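Putative short-chain dehydrogenase/reductase (Burkholderia xenovorans, PDB 5JY1) binds NAD as a member of the short-chain dehydrogenase/reductase family and is probably an oxidoreductase, perhaps acting on 3-oxoacyl substrates. Local coordinates at residues A133-M138 with G183-T188; S177-W182 with F245-T250. All coordinates share one frame; numbering follows the deposited sequence. Where two conformers were deposited one is given.

Interaction 1: residues A133-M138 with G183-T188; sequences AAFVPM and GRFNIT
The terminal methyl of Ile187 is the bump of this contact, and the hollow that takes it lies between Phe135 and Met138, three residues apart on the helix. Ile187 CD1 sits 3.6 Å from Met138 CB and 3.8 Å from Phe135 CD1, so one carbon touches both walls. The isoleucine crosses each of these side chains at about a right angle. Its CG1 stands anti to the carbonyl carbon (chi1 -58°) and the chain then runs on extended to CD1, which carries the methyl out to the helix. The other branch, CG2, lies beside the thioether, 4.1 Å from Met138 SD; beyond CB the methionine chain leads away, to Ile146 and Leu95 on neighbouring strands. In the Rossmann-type fold of short-chain dehydrogenases, helix 113-141 packs on the parallel sheet, and here its last turns meet the turn that leads from helix 162-182 into strand 187-194. Phe185, on that turn, supplies a second bump. Its ring meets the outer end of Phe135 obliquely, with planes at 61° and centroids 5.9 Å apart. Phe185 CE2 approaches the Phe135 ring at the edge, near its plane, 3.8 Å from Phe135 CZ. The side chain of Arg184 folds back over Phe185: Arg184 CG lies over the centre of one ring face, and Phe185 CE2 in turn lies over the centre of the guanidinium. Arg184 NH2 continues into a salt bridge with Glu109 of the second subunit, while Phe135 stacks with Trp182.

Interaction 2: residues S177-W182 with F245-T250; sequences SAASEW and FVTGET
A chi1 of -166° turns the Thr247 hydroxyl away from its own amide nitrogen and toward Ala179 on the helix; the chain then passes the same alanine with Gly248 N and CA, and the positive phi of Gly248 (77°), a value that favours glycine, turns it beyond CA. Both segments belong to the Rossmann-type fold of the short-chain dehydrogenases: 177-182 is the last part of helix 162-182, whereas the loop 245-250 leads into strand 250-253, at one border of the parallel sheet within this chain. Ala179 is the helix residue that makes the direct contact. Its methyl points at the loop and rests on the start of the turn, with Ala179 CB 3.3 Å from Thr247 OG1 and also 3.3 Å from Gly248 N. Both are van der Waals contacts, and both are close. The alpha carbons of Ala179 and Gly248 come within 4.9 Å, a separation that suits a methyl facing a residue without a side chain. Strand 187-194 borders the same site: Val189 packs against Ala178 and Ala179, and its backbone N-H is hydrogen-bonded to Thr247 OG1. The loop is also tied to this strand by backbone bonds from Gly248 and Glu249 and by the side chain of Asn190. It also reaches the third subunit, where Thr247 O is hydrogen-bonded to His258 NE2 of that subunit. No direct hydrogen bond joins helix and loop, but a water does. Thr247 OG1 donates to the water oxygen at 2.6 Å, and the same water donates to Ala179 O, a carbonyl oxygen in the last turn of the helix, at 2.8 Å.

Overall arrangement
Both contacts are buried, although their centres lie about 19 Å (interaction 1) and 17 Å (interaction 2) from the centre of the chain, where neighbouring subunits also pack against them. The two centres are about 11 Å apart. Their segments alternate along the chain, helix 162-182 being followed directly, through the turn at 183-186, by strand 187-194. Interaction 1 joins helix 113-141 to that turn and strand through apolar and aromatic side chains alone; interaction 2 sets the end of helix 162-182 on the loop before strand 250-253, through one methyl, closely passing backbone and a water. They touch directly: Phe135 CD1 lies 3.4 Å from Trp182 CE2. Both lie away from the NAD site.

Interaction 1: residues A133-M138 with G183-T188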
loop_
_atom_site.group_PDB
_atom_site.type_symbol
_atom_site.label_atom_id
_atom_site.label_comp_id
_atom_site.label_asym_id
_atom_site.label_seq_id
_atom_site.Cartn_x
_atom_site.Cartn_y
_atom_site.Cartn_z
ATOM N N ALA A 133 21.735 13.877 -13.212
ATOM C CA ALA A 133 23.129 13.911 -13.655
ATOM C C ALA A 133 23.649 12.513 -13.975
ATOM O O ALA A 133 24.301 12.313 -15.009
ATOM C CB ALA A 133 24.010 14.578 -12.600
ATOM N N ALA A 134 23.368 11.536 -13.101
ATOM C CA ALA A 134 23.809 10.164 -13.342
ATOM C C ALA A 134 23.097 9.546 -14.539
ATOM O O ALA A 134 23.651 8.667 -15.210
ATOM C CB ALA A 134 23.577 9.317 -12.087
ATOM N N PHE A 135 21.878 10.004 -14.825
ATOM C CA PHE A 135 21.123 9.531 -15.979
ATOM C C PHE A 135 21.904 9.637 -17.284
ATOM O O PHE A 135 21.745 8.791 -18.169
ATOM C CB PHE A 135 19.822 10.337 -16.070
ATOM C CG PHE A 135 19.038 10.114 -17.327
ATOM C CD1 PHE A 135 18.254 8.975 -17.485
ATOM C CD2 PHE A 135 19.026 11.084 -18.325
ATOM C CE1 PHE A 135 17.502 8.791 -18.637
ATOM C CE2 PHE A 135 18.282 10.903 -19.476
ATOM C CZ PHE A 135 17.524 9.769 -19.638
ATOM N N VAL A 136 22.742 10.662 -17.437
ATOM C CA VAL A 136 23.404 10.892 -18.720
ATOM C C VAL A 136 24.343 9.727 -19.037
ATOM O O VAL A 136 24.179 9.095 -20.092
ATOM C CB VAL A 136 24.125 12.250 -18.739
ATOM C CG1 VAL A 136 24.907 12.441 -20.039
ATOM C CG2 VAL A 136 23.106 13.379 -18.530
ATOM N N PRO A 137 25.322 9.384 -18.191
ATOM C CA PRO A 137 26.143 8.205 -18.519
ATOM C C PRO A 137 25.368 6.892 -18.490
ATOM O O PRO A 137 25.721 5.973 -19.243
ATOM C CB PRO A 137 27.249 8.235 -17.455
ATOM C CG PRO A 137 26.648 8.994 -16.317
ATOM C CD PRO A 137 25.813 10.052 -16.969
ATOM N N MET A 138 24.336 6.770 -17.645
ATOM C CA MET A 138 23.557 5.534 -17.597
ATOM C C MET A 138 22.776 5.320 -18.888
ATOM O O MET A 138 22.745 4.208 -19.428
ATOM C CB MET A 138 22.598 5.549 -16.401
ATOM C CG MET A 138 23.267 5.455 -15.051
ATOM S SD MET A 138 22.029 5.593 -13.749
ATOM C CE MET A 138 23.042 5.450 -12.281
ATOM N N GLY A 183 13.079 2.863 -17.482
ATOM C CA GLY A 183 13.246 1.445 -17.755
ATOM C C GLY A 183 13.549 1.146 -19.207
ATOM O O GLY A 183 14.200 0.143 -19.499
ATOM N N ARG A 184 13.134 2.027 -20.129
ATOM C CA ARG A 184 13.418 1.794 -21.538
ATOM C C ARG A 184 14.913 1.778 -21.820
ATOM O O ARG A 184 15.329 1.253 -22.863
ATOM C CB ARG A 184 12.724 2.864 -22.400
ATOM C CG ARG A 184 13.324 4.274 -22.345
ATOM C CD ARG A 184 12.459 5.197 -23.198
ATOM N NE ARG A 184 13.008 6.543 -23.448
ATOM C CZ ARG A 184 12.949 7.550 -22.578
ATOM N NH1 ARG A 184 12.405 7.382 -21.383
ATOM N NH2 ARG A 184 13.446 8.742 -22.897
ATOM N N PHE A 185 15.724 2.350 -20.926
ATOM C CA PHE A 185 17.175 2.334 -21.057
ATOM C C PHE A 185 17.835 1.308 -20.144
ATOM O O PHE A 185 19.047 1.390 -19.930
ATOM C CB PHE A 185 17.761 3.711 -20.745
ATOM C CG PHE A 185 17.285 4.815 -21.656
ATOM C CD1 PHE A 185 17.438 4.722 -23.031
ATOM C CD2 PHE A 185 16.714 5.959 -21.122
ATOM C CE1 PHE A 185 17.019 5.761 -23.873
ATOM C CE2 PHE A 185 16.298 7.010 -21.957
ATOM C CZ PHE A 185 16.450 6.903 -23.330
ATOM N N ASN A 186 17.064 0.379 -19.565
ATOM C CA ASN A 186 17.590 -0.584 -18.591
ATOM C C ASN A 186 18.183 0.135 -17.377
ATOM O O ASN A 186 19.199 -0.281 -16.817
ATOM C CB ASN A 186 18.616 -1.531 -19.225
ATOM C CG ASN A 186 19.004 -2.665 -18.300
ATOM O OD1 ASN A 186 18.200 -3.104 -17.470
ATOM N ND2 ASN A 186 20.248 -3.130 -18.413
ATOM N N ILE A 187 17.548 1.237 -16.979
ATOM C CA ILE A 187 17.840 1.922 -15.723
ATOM C C ILE A 187 16.706 1.616 -14.752
ATOM O O ILE A 187 15.557 2.011 -14.988
ATOM C CB ILE A 187 17.983 3.441 -15.913
ATOM C CG1 ILE A 187 19.089 3.776 -16.925
ATOM C CG2 ILE A 187 18.248 4.094 -14.570
ATOM C CD1 ILE A 187 19.112 5.273 -17.342
ATOM N N THR A 188 17.013 0.931 -13.658
ATOM C CA THR A 188 16.002 0.683 -12.639
ATOM C C THR A 188 16.156 1.668 -11.486
ATOM O O THR A 188 17.238 2.211 -11.241
ATOM C CB THR A 188 16.081 -0.739 -12.098
ATOM O OG1 THR A 188 17.324 -0.912 -11.413
ATOM C CG2 THR A 188 15.967 -1.760 -13.235
#

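Interaction 2: residues S177-W182 with F245-T250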
loop_
_atom_site.group_PDB
_atom_site.type_symbol
_atom_site.label_atom_id
_atom_site.label_comp_id
_atom_site.label_asym_id
_atom_site.label_seq_id
_atom_site.Cartn_x
_atom_site.Cartn_y
_atom_site.Cartn_z
ATOM N N SER A 177 8.378 7.667 -10.636
ATOM C CA SER A 177 8.359 8.356 -11.921
ATOM C C SER A 177 9.543 7.940 -12.776
ATOM O O SER A 177 9.402 7.650 -13.969
ATOM C CB SER A 177 8.390 9.876 -11.717
ATOM O OG SER A 177 7.332 10.329 -10.895
ATOM N N ALA A 178 10.730 7.932 -12.182
ATOM C CA ALA A 178 11.917 7.584 -12.953
ATOM C C ALA A 178 11.927 6.098 -13.300
ATOM O O ALA A 178 12.364 5.716 -14.388
ATOM C CB ALA A 178 13.168 7.953 -12.176
ATOM N N ALA A 179 11.441 5.247 -12.395
ATOM C CA ALA A 179 11.330 3.832 -12.736
ATOM C C ALA A 179 10.434 3.635 -13.948
ATOM O O ALA A 179 10.780 2.896 -14.876
ATOM C CB ALA A 179 10.788 3.042 -11.543
ATOM N N SER A 180 9.304 4.345 -13.979
ATOM C CA SER A 180 8.362 4.217 -15.083
ATOM C C SER A 180 8.996 4.624 -16.408
ATOM O O SER A 180 8.864 3.918 -17.416
ATOM C CB SER A 180 7.133 5.075 -14.781
ATOM O OG SER A 180 6.247 5.148 -15.877
ATOM N N GLU A 181 9.679 5.775 -16.428
ATOM C CA GLU A 181 10.167 6.325 -17.691
ATOM C C GLU A 181 11.516 5.767 -18.128
ATOM O O GLU A 181 11.759 5.625 -19.336
ATOM C CB GLU A 181 10.273 7.853 -17.598
ATOM C CG GLU A 181 8.963 8.565 -17.288
ATOM C CD GLU A 181 9.047 10.066 -17.591
ATOM O OE1 GLU A 181 8.151 10.822 -17.147
ATOM O OE2 GLU A 181 10.014 10.473 -18.276
ATOM N N TRP A 182 12.424 5.495 -17.193
ATOM C CA TRP A 182 13.805 5.203 -17.559
ATOM C C TRP A 182 14.076 3.713 -17.727
ATOM O O TRP A 182 15.180 3.341 -18.148
ATOM C CB TRP A 182 14.752 5.816 -16.523
ATOM C CG TRP A 182 14.783 7.349 -16.577
ATOM C CD1 TRP A 182 14.192 8.164 -17.517
ATOM C CD2 TRP A 182 15.460 8.218 -15.667
ATOM N NE1 TRP A 182 14.468 9.492 -17.242
ATOM C CE2 TRP A 182 15.235 9.551 -16.105
ATOM C CE3 TRP A 182 16.231 8.005 -14.520
ATOM C CZ2 TRP A 182 15.758 10.657 -15.431
ATOM C CZ3 TRP A 182 16.748 9.098 -13.850
ATOM C CH2 TRP A 182 16.515 10.413 -14.311
ATOM N N PHE A 245 15.003 -7.315 -12.935
ATOM C CA PHE A 245 13.589 -7.300 -13.298
ATOM C C PHE A 245 12.726 -6.632 -12.227
ATOM O O PHE A 245 11.501 -6.800 -12.229
ATOM C CB PHE A 245 13.104 -8.729 -13.583
ATOM C CG PHE A 245 11.948 -8.815 -14.575
ATOM C CD1 PHE A 245 11.991 -8.137 -15.792
ATOM C CD2 PHE A 245 10.841 -9.621 -14.302
ATOM C CE1 PHE A 245 10.936 -8.241 -16.706
ATOM C CE2 PHE A 245 9.778 -9.726 -15.210
ATOM C CZ PHE A 245 9.825 -9.036 -16.409
ATOM N N VAL A 246 13.342 -5.849 -11.336
ATOM C CA VAL A 246 12.662 -5.149 -10.243
ATOM C C VAL A 246 12.867 -3.648 -10.433
ATOM O O VAL A 246 14.006 -3.175 -10.438
ATOM C CB VAL A 246 13.214 -5.579 -8.872
ATOM C CG1 VAL A 246 12.432 -4.896 -7.730
ATOM C CG2 VAL A 246 13.186 -7.092 -8.714
ATOM N N THR A 247 11.776 -2.890 -10.540
ATOM C CA THR A 247 11.920 -1.445 -10.616
ATOM C C THR A 247 10.661 -0.777 -10.071
ATOM O O THR A 247 9.565 -1.341 -10.141
ATOM C CB THR A 247 12.223 -0.991 -12.052
ATOM O OG1 THR A 247 12.684 0.367 -12.029
ATOM C CG2 THR A 247 10.978 -1.079 -12.949
ATOM N N GLY A 248 10.839 0.414 -9.500
ATOM C CA GLY A 248 9.734 1.177 -8.941
ATOM C C GLY A 248 9.248 0.688 -7.599
ATOM O O GLY A 248 8.162 1.093 -7.165
ATOM N N GLU A 249 10.022 -0.154 -6.920
ATOM C CA GLU A 249 9.574 -0.771 -5.683
ATOM C C GLU A 249 10.103 -0.031 -4.464
ATOM O O GLU A 249 11.093 0.699 -4.528
ATOM C CB GLU A 249 10.027 -2.233 -5.628
ATOM C CG GLU A 249 9.179 -3.165 -6.485
ATOM C CD GLU A 249 7.778 -3.325 -5.919
ATOM O OE1 GLU A 249 7.548 -4.277 -5.148
ATOM O OE2 GLU A 249 6.906 -2.482 -6.219
ATOM N N THR A 250 9.406 -0.227 -3.348
ATOM C CA THR A 250 9.849 0.193 -2.028
ATOM C C THR A 250 10.089 -1.064 -1.203
ATOM O O THR A 250 9.281 -1.992 -1.248
ATOM C CB THR A 250 8.796 1.076 -1.345
ATOM O OG1 THR A 250 7.506 0.437 -1.429
ATOM C CG2 THR A 250 8.731 2.442 -2.003
HETATM O O HOH W 1 12.953 1.253 -14.500
#